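Long-range contacts in Tox3 (Phaeosphaeria nodorum, PDB 6WES), which acts as a necrotrophic effector (toxin) of a fungal wheat pathogen, probably promoting disease through recognition dependent on the host susceptibility gene Snn3: residues Pro90-Tyr96 with Glu129-Asp135; Arg20-Arg25 with His79-Asn85; Thr11-Cys17 with Cys146-Gly152. All coordinates share one frame; numbering follows the deposited sequence.

Contact 1 of 3, residues Pro90-Tyr96 with Glu129-Asp135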
loop_
_atom_site.group_PDB
_atom_site.type_symbol
_atom_site.label_atom_id
_atom_site.label_comp_id
_atom_site.label_asym_id
_atom_site.label_seq_id
_atom_site.Cartn_x
_atom_site.Cartn_y
_atom_site.Cartn_z
ATOM N N PRO A 90 18.927 5.190 -28.307
ATOM C CA PRO A 90 17.645 5.336 -27.606
ATOM C C PRO A 90 17.871 5.697 -26.131
ATOM O O PRO A 90 18.962 5.518 -25.602
ATOM C CB PRO A 90 17.012 3.933 -27.720
ATOM C CG PRO A 90 17.857 3.181 -28.707
ATOM C CD PRO A 90 19.218 3.784 -28.627
ATOM N N PRO A 91 16.862 6.263 -25.493
ATOM C CA PRO A 91 16.963 6.541 -24.055
ATOM C C PRO A 91 16.985 5.243 -23.265
ATOM O O PRO A 91 16.673 4.163 -23.770
ATOM C CB PRO A 91 15.667 7.304 -23.779
ATOM C CG PRO A 91 14.690 6.720 -24.767
ATOM C CD PRO A 91 15.532 6.581 -26.019
ATOM N N THR A 92 17.352 5.361 -21.992
ATOM C CA THR A 92 17.125 4.281 -21.040
ATOM C C THR A 92 15.739 4.480 -20.452
ATOM O O THR A 92 15.454 5.523 -19.854
ATOM C CB THR A 92 18.166 4.310 -19.925
ATOM O OG1 THR A 92 19.465 4.194 -20.508
ATOM C CG2 THR A 92 17.936 3.140 -18.959
ATOM N N ARG A 93 14.870 3.497 -20.627
ATOM C CA ARG A 93 13.523 3.566 -20.090
ATOM C C ARG A 93 13.352 2.481 -19.044
ATOM O O ARG A 93 13.679 1.314 -19.289
ATOM C CB ARG A 93 12.492 3.400 -21.200
ATOM C CG ARG A 93 12.689 4.409 -22.324
ATOM C CD ARG A 93 11.449 4.551 -23.178
ATOM N NE ARG A 93 10.338 5.108 -22.418
ATOM C CZ ARG A 93 9.157 5.404 -22.946
ATOM N NH1 ARG A 93 8.940 5.196 -24.239
ATOM N NH2 ARG A 93 8.194 5.902 -22.179
ATOM N N CYS A 94 12.863 2.874 -17.875
ATOM C CA CYS A 94 12.767 1.961 -16.745
ATOM C C CYS A 94 11.346 1.925 -16.226
ATOM O O CYS A 94 10.728 2.970 -16.010
ATOM C CB CYS A 94 13.684 2.413 -15.605
ATOM S SG CYS A 94 15.448 2.449 -16.062
ATOM N N LEU A 95 10.864 0.729 -15.951
ATOM C CA LEU A 95 9.591 0.538 -15.280
ATOM C C LEU A 95 9.864 0.148 -13.834
ATOM O O LEU A 95 10.713 -0.703 -13.566
ATOM C CB LEU A 95 8.807 -0.584 -15.964
ATOM C CG LEU A 95 7.453 -0.838 -15.306
ATOM C CD1 LEU A 95 6.515 0.350 -15.428
ATOM C CD2 LEU A 95 6.820 -2.074 -15.897
ATOM N N TYR A 96 9.152 0.772 -12.920
ATOM C CA TYR A 96 9.304 0.553 -11.488
ATOM C C TYR A 96 7.995 0.061 -10.915
ATOM O O TYR A 96 6.921 0.489 -11.344
ATOM C CB TYR A 96 9.647 1.854 -10.771
ATOM C CG TYR A 96 10.983 2.341 -11.203
ATOM C CD1 TYR A 96 12.135 1.928 -10.551
ATOM C CD2 TYR A 96 11.092 3.202 -12.289
ATOM C CE1 TYR A 96 13.384 2.356 -10.986
ATOM C CE2 TYR A 96 12.306 3.616 -12.729
ATOM C CZ TYR A 96 13.445 3.187 -12.072
ATOM O OH TYR A 96 14.671 3.606 -12.535
ATOM N N GLU A 129 12.763 -2.812 -10.301
ATOM C CA GLU A 129 13.096 -2.004 -11.474
ATOM C C GLU A 129 13.463 -2.912 -12.644
ATOM O O GLU A 129 14.166 -3.912 -12.467
ATOM C CB GLU A 129 14.326 -1.090 -11.159
ATOM C CG GLU A 129 14.878 -0.244 -12.340
ATOM C CD GLU A 129 16.260 0.421 -12.070
ATOM O OE1 GLU A 129 17.236 -0.313 -11.895
ATOM O OE2 GLU A 129 16.362 1.662 -12.041
ATOM N N VAL A 130 13.001 -2.566 -13.851
ATOM C CA VAL A 130 13.488 -3.194 -15.080
ATOM C C VAL A 130 13.769 -2.087 -16.089
ATOM O O VAL A 130 12.933 -1.199 -16.281
ATOM C CB VAL A 130 12.510 -4.267 -15.628
ATOM C CG1 VAL A 130 11.091 -3.727 -15.809
ATOM C CG2 VAL A 130 13.053 -4.940 -16.911
ATOM N N CYS A 131 14.953 -2.103 -16.694
ATOM C CA CYS A 131 15.345 -1.047 -17.621
ATOM C C CYS A 131 15.790 -1.619 -18.962
ATOM O O CYS A 131 16.360 -2.709 -19.035
ATOM C CB CYS A 131 16.508 -0.205 -17.099
ATOM S SG CYS A 131 16.164 0.596 -15.560
ATOM N N ILE A 132 15.544 -0.855 -20.022
ATOM C CA ILE A 132 16.029 -1.192 -21.356
ATOM C C ILE A 132 16.487 0.085 -22.048
ATOM O O ILE A 132 15.957 1.176 -21.811
ATOM C CB ILE A 132 14.939 -1.924 -22.181
ATOM C CG1 ILE A 132 15.486 -2.380 -23.532
ATOM C CG2 ILE A 132 13.733 -1.033 -22.420
ATOM C CD1 ILE A 132 14.588 -3.388 -24.228
ATOM N N ARG A 133 17.477 -0.051 -22.933
ATOM C CA ARG A 133 17.826 1.038 -23.845
ATOM C C ARG A 133 16.959 0.853 -25.086
ATOM O O ARG A 133 17.278 0.058 -25.974
ATOM C CB ARG A 133 19.306 0.970 -24.193
ATOM C CG ARG A 133 20.247 1.417 -23.094
ATOM C CD ARG A 133 20.549 2.904 -23.201
ATOM N NE ARG A 133 20.596 3.364 -24.588
ATOM C CZ ARG A 133 21.708 3.700 -25.234
ATOM N NH1 ARG A 133 22.886 3.628 -24.624
ATOM N NH2 ARG A 133 21.645 4.113 -26.492
ATOM N N ALA A 134 15.847 1.584 -25.148
ATOM C CA ALA A 134 14.870 1.410 -26.217
ATOM C C ALA A 134 13.895 2.579 -26.194
ATOM O O ALA A 134 13.838 3.354 -25.236
ATOM C CB ALA A 134 14.122 0.081 -26.069
ATOM N N ASP A 135 13.108 2.684 -27.259
ATOM C CA ASP A 135 12.138 3.763 -27.382
ATOM C C ASP A 135 10.803 3.457 -26.706
ATOM O O ASP A 135 9.915 4.316 -26.721
ATOM C CB ASP A 135 11.903 4.099 -28.859
ATOM C CG ASP A 135 13.188 4.472 -29.594
ATOM O OD1 ASP A 135 13.877 5.427 -29.167
ATOM O OD2 ASP A 135 13.505 3.817 -30.616
#
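E129 runs alongside Y96 from the paired antiparallel strand, at a non-hydrogen-bonded pair. With CG anti to the backbone N, E129 brings OE2 to the ring edge, near its plane and 2.6 Å from Y96 OH, while CG touches CE1. The hydroxyl donates to the anti lone pair of OE2, and the carboxylate is turned 53° from the ring plane. OE1 is held by the backbone N of E19, in the loop after strand 2-16. V130 exchanges two backbone hydrogen bonds with L95, and its CG1 rests 3.9 Å from L95 CB.

C131 returns to the face of Y96 and E129. Its SG is bonded to C94 SG at 2.0 Å, a cross-strand disulfide at a non-hydrogen-bonded pair (C94 CA to C131 CA 4.1 Å, chi3 111°) and one of three in the chain. I132 pairs with R93 by two more backbone bonds. R133, bent at chi2 and chi3, reaches across to T92 and to the loop residue P90: CD lies 3.2 Å from T92 OG1, and NE makes a weak bond to P90 O. A134 N donates to P91 O at 3.0 Å. D135 O receives R93 NH1 at 2.8 Å; the oxygen lies in the guanidinium plane, but the donor stands 49° out of the carbonyl plane.

Strands 92-105 and 126-133 are neighbours in the antiparallel beta-barrel sheet of the C-terminal part of the protein held in this chain. Disulfide, backbone pairing and a buried hydroxyl–carboxylate bond fix the register, while A134 N–P91 O and R93 NH1–D135 O, with R133 a weak addition, join the loop ends.

Contact 2 of 3, residues Arg20-Arg25 with His79-Asn85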
loop_
_atom_site.group_PDB
_atom_site.type_symbol
_atom_site.label_atom_id
_atom_site.label_comp_id
_atom_site.label_asym_id
_atom_site.label_seq_id
_atom_site.Cartn_x
_atom_site.Cartn_y
_atom_site.Cartn_z
ATOM N N ARG A 20 18.770 4.403 -11.243
ATOM C CA ARG A 20 18.373 5.680 -10.669
ATOM C C ARG A 20 18.295 5.526 -9.160
ATOM O O ARG A 20 17.794 4.512 -8.666
ATOM C CB ARG A 20 16.997 6.119 -11.178
ATOM C CG ARG A 20 16.603 7.476 -10.641
ATOM C CD ARG A 20 15.362 7.988 -11.293
ATOM N NE ARG A 20 15.427 7.847 -12.748
ATOM C CZ ARG A 20 15.302 8.855 -13.607
ATOM N NH1 ARG A 20 15.083 10.088 -13.162
ATOM N NH2 ARG A 20 15.382 8.625 -14.913
ATOM N N THR A 21 18.767 6.537 -8.431
ATOM C CA THR A 21 18.693 6.529 -6.977
ATOM C C THR A 21 17.824 7.675 -6.474
ATOM O O THR A 21 17.433 8.574 -7.223
ATOM C CB THR A 21 20.089 6.620 -6.368
ATOM O OG1 THR A 21 20.714 7.821 -6.837
ATOM C CG2 THR A 21 20.920 5.421 -6.812
ATOM N N GLY A 22 17.507 7.616 -5.182
ATOM C CA GLY A 22 16.726 8.655 -4.537
ATOM C C GLY A 22 15.287 8.766 -4.995
ATOM O O GLY A 22 14.714 9.872 -4.977
ATOM N N ILE A 23 14.661 7.648 -5.364
ATOM C CA ILE A 23 13.291 7.661 -5.862
ATOM C C ILE A 23 12.364 7.713 -4.660
ATOM O O ILE A 23 12.257 6.743 -3.907
ATOM C CB ILE A 23 13.003 6.428 -6.726
ATOM C CG1 ILE A 23 14.020 6.321 -7.870
ATOM C CG2 ILE A 23 11.577 6.484 -7.220
ATOM C CD1 ILE A 23 13.906 5.020 -8.655
ATOM N N GLN A 24 11.658 8.819 -4.502
ATOM C CA GLN A 24 10.701 8.971 -3.416
ATOM C C GLN A 24 9.276 8.776 -3.925
ATOM O O GLN A 24 8.916 9.251 -5.010
ATOM C CB GLN A 24 10.828 10.350 -2.783
ATOM C CG GLN A 24 9.895 10.549 -1.576
ATOM C CD GLN A 24 10.242 11.794 -0.803
ATOM O OE1 GLN A 24 11.305 11.867 -0.191
ATOM N NE2 GLN A 24 9.361 12.788 -0.839
ATOM N N ARG A 25 8.462 8.073 -3.148
ATOM C CA ARG A 25 7.060 7.873 -3.487
ATOM C C ARG A 25 6.210 7.961 -2.232
ATOM O O ARG A 25 6.598 7.444 -1.181
ATOM C CB ARG A 25 6.826 6.470 -4.066
ATOM C CG ARG A 25 7.615 6.163 -5.338
ATOM C CD ARG A 25 6.839 6.605 -6.560
ATOM N NE ARG A 25 6.983 8.028 -6.813
ATOM C CZ ARG A 25 6.201 8.695 -7.659
ATOM N NH1 ARG A 25 6.376 9.994 -7.861
ATOM N NH2 ARG A 25 5.246 8.055 -8.311
ATOM N N HIS A 79 2.083 -0.006 -6.889
ATOM C CA HIS A 79 2.183 1.242 -7.628
ATOM C C HIS A 79 3.194 1.035 -8.750
ATOM O O HIS A 79 4.331 0.655 -8.482
ATOM C CB HIS A 79 2.668 2.353 -6.670
ATOM C CG HIS A 79 3.047 3.635 -7.348
ATOM N ND1 HIS A 79 2.269 4.245 -8.301
ATOM C CD2 HIS A 79 4.126 4.437 -7.176
ATOM C CE1 HIS A 79 2.852 5.362 -8.703
ATOM N NE2 HIS A 79 3.981 5.503 -8.027
ATOM N N ASP A 80 2.783 1.270 -9.998
ATOM C CA ASP A 80 3.660 1.157 -11.164
ATOM C C ASP A 80 3.939 2.540 -11.750
ATOM O O ASP A 80 3.034 3.375 -11.836
ATOM C CB ASP A 80 2.997 0.284 -12.249
ATOM C CG ASP A 80 2.598 -1.086 -11.726
ATOM O OD1 ASP A 80 3.475 -1.768 -11.164
ATOM O OD2 ASP A 80 1.405 -1.476 -11.850
ATOM N N PHE A 81 5.189 2.801 -12.137
ATOM C CA PHE A 81 5.508 4.073 -12.785
ATOM C C PHE A 81 6.742 3.893 -13.649
ATOM O O PHE A 81 7.501 2.949 -13.470
ATOM C CB PHE A 81 5.703 5.227 -11.772
ATOM C CG PHE A 81 6.799 4.988 -10.769
ATOM C CD1 PHE A 81 6.588 4.166 -9.679
ATOM C CD2 PHE A 81 8.041 5.591 -10.923
ATOM C CE1 PHE A 81 7.600 3.935 -8.756
ATOM C CE2 PHE A 81 9.060 5.355 -10.008
ATOM C CZ PHE A 81 8.835 4.540 -8.927
ATOM N N CYS A 82 6.922 4.820 -14.586
ATOM C CA CYS A 82 8.004 4.778 -15.562
ATOM C C CYS A 82 8.901 5.998 -15.391
ATOM O O CYS A 82 8.435 7.093 -15.057
ATOM C CB CYS A 82 7.461 4.772 -17.004
ATOM S SG CYS A 82 6.868 3.161 -17.679
ATOM N N LEU A 83 10.197 5.809 -15.625
ATOM C CA LEU A 83 11.130 6.923 -15.678
ATOM C C LEU A 83 12.006 6.738 -16.905
ATOM O O LEU A 83 12.274 5.613 -17.341
ATOM C CB LEU A 83 12.039 7.029 -14.443
ATOM C CG LEU A 83 11.344 7.243 -13.075
ATOM C CD1 LEU A 83 12.304 7.047 -11.945
ATOM C CD2 LEU A 83 10.688 8.609 -13.003
ATOM N N MET A 84 12.478 7.851 -17.441
ATOM C CA MET A 84 13.304 7.835 -18.635
ATOM C C MET A 84 14.534 8.696 -18.406
ATOM O O MET A 84 14.457 9.751 -17.769
ATOM C CB MET A 84 12.522 8.381 -19.810
ATOM C CG MET A 84 13.370 8.596 -21.037
ATOM S SD MET A 84 12.362 8.722 -22.507
ATOM C CE MET A 84 11.886 10.442 -22.483
ATOM N N ASN A 85 15.671 8.215 -18.896
ATOM C CA ASN A 85 16.909 8.983 -18.943
ATOM C C ASN A 85 17.112 9.347 -20.408
ATOM O O ASN A 85 17.518 8.490 -21.203
ATOM C CB ASN A 85 18.069 8.116 -18.446
ATOM C CG ASN A 85 19.417 8.823 -18.498
ATOM O OD1 ASN A 85 19.611 9.795 -19.231
ATOM N ND2 ASN A 85 20.374 8.310 -17.730
#
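R25 lies across F81 and H79 and engages both rings differently, a cation-pi contact beside an in-plane hydrogen bond. Its CZ stands 4.8 Å from the F81 ring centroid and only 5° off the ring normal, while CD approaches the same face as a CH-pi contact, 3.9 Å from the centroid. The guanidinium is tilted 41° to that ring, so this is no flat stack. Toward H79 the geometry changes: guanidinium and imidazole planes are 20° apart, and R25 NH2 donates to H79 NE2 at 2.9 Å, near the plane of each group. This use of NE2 as acceptor is consistent with a neutral imidazole protonated on ND1, the atom that makes a weak bond to D56.

Bends at chi2 and chi3 double the R25 chain back on itself, allowing NE to bond its own neighbour, Q24 O, at 2.9 Å. That bond, with the one to H79, fixes the rotation of the guanidinium above the phenyl ring.

I23 fills the middle, its CG2 3.8 Å from F81 CZ, and its CD1 meets L83 CD1 tip to tip. At the far end, R20 lays a guanidinium face on L83, whose CB sits toward the rim of that group; R20 CD is 3.3 Å from L83 CD1. The weak bond from R20 NH2 to M84 O leaves from the guanidinium edge.

The two strands are not paired: their axes pass 11.0 Å apart, so side chains span the interior between opposing parts of the barrel. Strand 23-36 pairs with 2-16, I23 and G22 forming a G1 bulge opposite H15; strand 72-85 pairs with 92-105. Y96 adds its ring to F81, and M127 of strand 126-133 touches I23, R25 and F81.

Contact 3 of 3, residues Thr11-Cys17 with Cys146-Gly152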
loop_
_atom_site.group_PDB
_atom_site.type_symbol
_atom_site.label_atom_id
_atom_site.label_comp_id
_atom_site.label_asym_id
_atom_site.label_seq_id
_atom_site.Cartn_x
_atom_site.Cartn_y
_atom_site.Cartn_z
ATOM N N THR A 11 2.214 5.982 3.566
ATOM C CA THR A 11 3.631 5.725 3.789
ATOM C C THR A 11 4.439 6.354 2.665
ATOM O O THR A 11 4.134 6.159 1.474
ATOM C CB THR A 11 3.889 4.223 3.893
ATOM O OG1 THR A 11 3.074 3.706 4.959
ATOM C CG2 THR A 11 5.363 3.923 4.154
ATOM N N ARG A 12 5.473 7.089 3.045
ATOM C CA ARG A 12 6.451 7.637 2.122
ATOM C C ARG A 12 7.684 6.746 2.172
ATOM O O ARG A 12 8.075 6.272 3.249
ATOM C CB ARG A 12 6.828 9.062 2.571
ATOM C CG ARG A 12 8.010 9.706 1.841
ATOM C CD ARG A 12 8.122 11.192 2.163
ATOM N NE ARG A 12 6.914 11.905 1.741
ATOM C CZ ARG A 12 6.663 13.189 2.011
ATOM N NH1 ARG A 12 7.542 13.896 2.715
ATOM N NH2 ARG A 12 5.553 13.763 1.569
ATOM N N SER A 13 8.347 6.571 1.038
ATOM C CA SER A 13 9.565 5.774 1.031
ATOM C C SER A 13 10.526 6.306 -0.020
ATOM O O SER A 13 10.128 7.011 -0.951
ATOM C CB SER A 13 9.271 4.298 0.751
ATOM O OG SER A 13 8.650 4.112 -0.513
ATOM N N VAL A 14 11.798 5.952 0.132
ATOM C CA VAL A 14 12.853 6.326 -0.808
ATOM C C VAL A 14 13.626 5.058 -1.150
ATOM O O VAL A 14 13.966 4.273 -0.248
ATOM C CB VAL A 14 13.815 7.365 -0.186
ATOM C CG1 VAL A 14 14.931 7.745 -1.167
ATOM C CG2 VAL A 14 13.031 8.596 0.258
ATOM N N HIS A 15 13.895 4.852 -2.440
ATOM C CA HIS A 15 14.578 3.656 -2.919
ATOM C C HIS A 15 15.735 4.015 -3.836
ATOM O O HIS A 15 15.694 5.011 -4.570
ATOM C CB HIS A 15 13.596 2.743 -3.675
ATOM C CG HIS A 15 12.597 2.091 -2.772
ATOM N ND1 HIS A 15 11.418 2.698 -2.401
ATOM C CD2 HIS A 15 12.644 0.917 -2.101
ATOM C CE1 HIS A 15 10.768 1.919 -1.547
ATOM N NE2 HIS A 15 11.489 0.822 -1.363
ATOM N N ASP A 16 16.740 3.148 -3.823
ATOM C CA ASP A 16 17.901 3.267 -4.699
ATOM C C ASP A 16 17.937 2.045 -5.595
ATOM O O ASP A 16 17.890 0.908 -5.113
ATOM C CB ASP A 16 19.166 3.393 -3.857
ATOM C CG ASP A 16 19.138 4.625 -3.006
ATOM O OD1 ASP A 16 18.749 5.701 -3.503
ATOM O OD2 ASP A 16 19.507 4.534 -1.805
ATOM N N CYS A 17 17.960 2.282 -6.893
ATOM C CA CYS A 17 17.864 1.211 -7.872
ATOM C C CYS A 17 19.121 1.212 -8.737
ATOM O O CYS A 17 20.014 2.050 -8.564
ATOM C CB CYS A 17 16.593 1.372 -8.716
ATOM S SG CYS A 17 15.019 1.290 -7.768
ATOM N N CYS A 146 15.316 -3.342 -5.845
ATOM C CA CYS A 146 16.084 -2.183 -5.417
ATOM C C CYS A 146 16.366 -2.261 -3.917
ATOM O O CYS A 146 15.891 -3.161 -3.226
ATOM C CB CYS A 146 15.271 -0.927 -5.702
ATOM S SG CYS A 146 14.683 -0.750 -7.397
ATOM N N SER A 147 17.142 -1.316 -3.387
ATOM C CA SER A 147 17.284 -1.234 -1.940
ATOM C C SER A 147 16.437 -0.097 -1.381
ATOM O O SER A 147 16.285 0.958 -2.002
ATOM C CB SER A 147 18.752 -1.101 -1.517
ATOM O OG SER A 147 19.374 -0.021 -2.194
ATOM N N THR A 148 15.836 -0.342 -0.219
ATOM C CA THR A 148 15.016 0.659 0.451
ATOM C C THR A 148 15.943 1.547 1.275
ATOM O O THR A 148 16.669 1.053 2.149
ATOM C CB THR A 148 13.970 -0.039 1.320
ATOM O OG1 THR A 148 13.158 -0.879 0.489
ATOM C CG2 THR A 148 13.065 0.979 2.050
ATOM N N ARG A 149 15.940 2.851 0.999
ATOM C CA ARG A 149 16.772 3.759 1.776
ATOM C C ARG A 149 16.110 4.133 3.085
ATOM O O ARG A 149 16.770 4.161 4.121
ATOM C CB ARG A 149 17.110 5.011 0.984
ATOM C CG ARG A 149 18.409 5.581 1.569
ATOM C CD ARG A 149 18.667 6.950 1.143
ATOM N NE ARG A 149 18.954 6.996 -0.277
ATOM C CZ ARG A 149 19.088 8.132 -0.929
ATOM N NH1 ARG A 149 19.012 9.279 -0.263
ATOM N NH2 ARG A 149 19.300 8.117 -2.233
ATOM N N THR A 150 14.811 4.423 3.055
ATOM C CA THR A 150 14.093 4.791 4.265
ATOM C C THR A 150 12.603 4.715 3.957
ATOM O O THR A 150 12.204 4.668 2.795
ATOM C CB THR A 150 14.508 6.179 4.775
ATOM O OG1 THR A 150 13.909 6.393 6.055
ATOM C CG2 THR A 150 14.106 7.297 3.815
ATOM N N TYR A 151 11.791 4.703 5.014
ATOM C CA TYR A 151 10.339 4.747 4.862
ATOM C C TYR A 151 9.747 5.285 6.156
ATOM O O TYR A 151 10.379 5.220 7.219
ATOM C CB TYR A 151 9.745 3.378 4.489
ATOM C CG TYR A 151 9.967 2.326 5.534
ATOM C CD1 TYR A 151 11.151 1.627 5.597
ATOM C CD2 TYR A 151 8.980 2.026 6.478
ATOM C CE1 TYR A 151 11.361 0.667 6.568
ATOM C CE2 TYR A 151 9.204 1.053 7.463
ATOM C CZ TYR A 151 10.393 0.387 7.476
ATOM O OH TYR A 151 10.663 -0.589 8.424
ATOM N N GLY A 152 8.531 5.813 6.074
ATOM C CA GLY A 152 7.905 6.346 7.273
ATOM C C GLY A 152 6.590 7.012 6.951
ATOM O O GLY A 152 6.111 6.933 5.818
HETATM O O HOH W 1 20.905 -0.361 -4.529
HETATM O O HOH W 2 19.250 1.982 -0.451
#
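D16 and R149 form a two-pronged salt bridge on the face that also carries V14, where strand 2-16 pairs with its sheet neighbour 144-153, joining the chain's first strand to its last. The guanidinium approaches side-on: R149 NH2 reaches D16 OD1 at 2.8 Å and NE reaches OD2 at 2.9 Å, each carboxylate oxygen offering its syn lone pair, with the two planar groups 29° apart. R149 leaves with CG anti to its N (chi1 -156°) and bends only at chi3, which lays its guanidinium over V14; V14 CG1 sits 4.1 Å above its centre.

R149 sits at a classic beta bulge, which turns its side chain toward strand 11-16. It and T150 both face V14, R149 N donating to V14 O at 2.7 Å and T150 N bonding it weakly. V14 CG2 packs on T150 CG2. On the other face H15 and T148 lie side by side, while T148 OG1 bonds P125 O.

C17 and C146 close the end of the strand pair with a disulfide (C17 SG to C146 SG 2.1 Å, chi3 99°). Nearby, S147 OG shares one water with D16 OD2 and a second that bonds D16 O only weakly.

D16 OD1 also accepts from G22 N, which should favour the ionised carboxylate and links the R149 bulge to the loop between strands 2-16 and 23-36, next to the C17-C146 disulfide.

In the fold
From the N terminus, strand 2-16 enters contact 3 first, and that contact closes only at strand 144-153, a span of 128 residues that encloses the other two. Within it, contact 2 opens in the loop leading into strand 23-36 and closes at strand 72-85; contact 1 then opens on strand 92-105 and closes at 126-133. Contacts 1 and 2 therefore follow in series and neither crosses the other. All three reach one antiparallel sheet. Contacts 1 and 3 pair adjacent strands, whereas contact 2 bridges across the interior. Backbone pairing joins F81 and L83 to Y96 and C94, and I23 to H15, while the C17-C146 disulfide packs against E129.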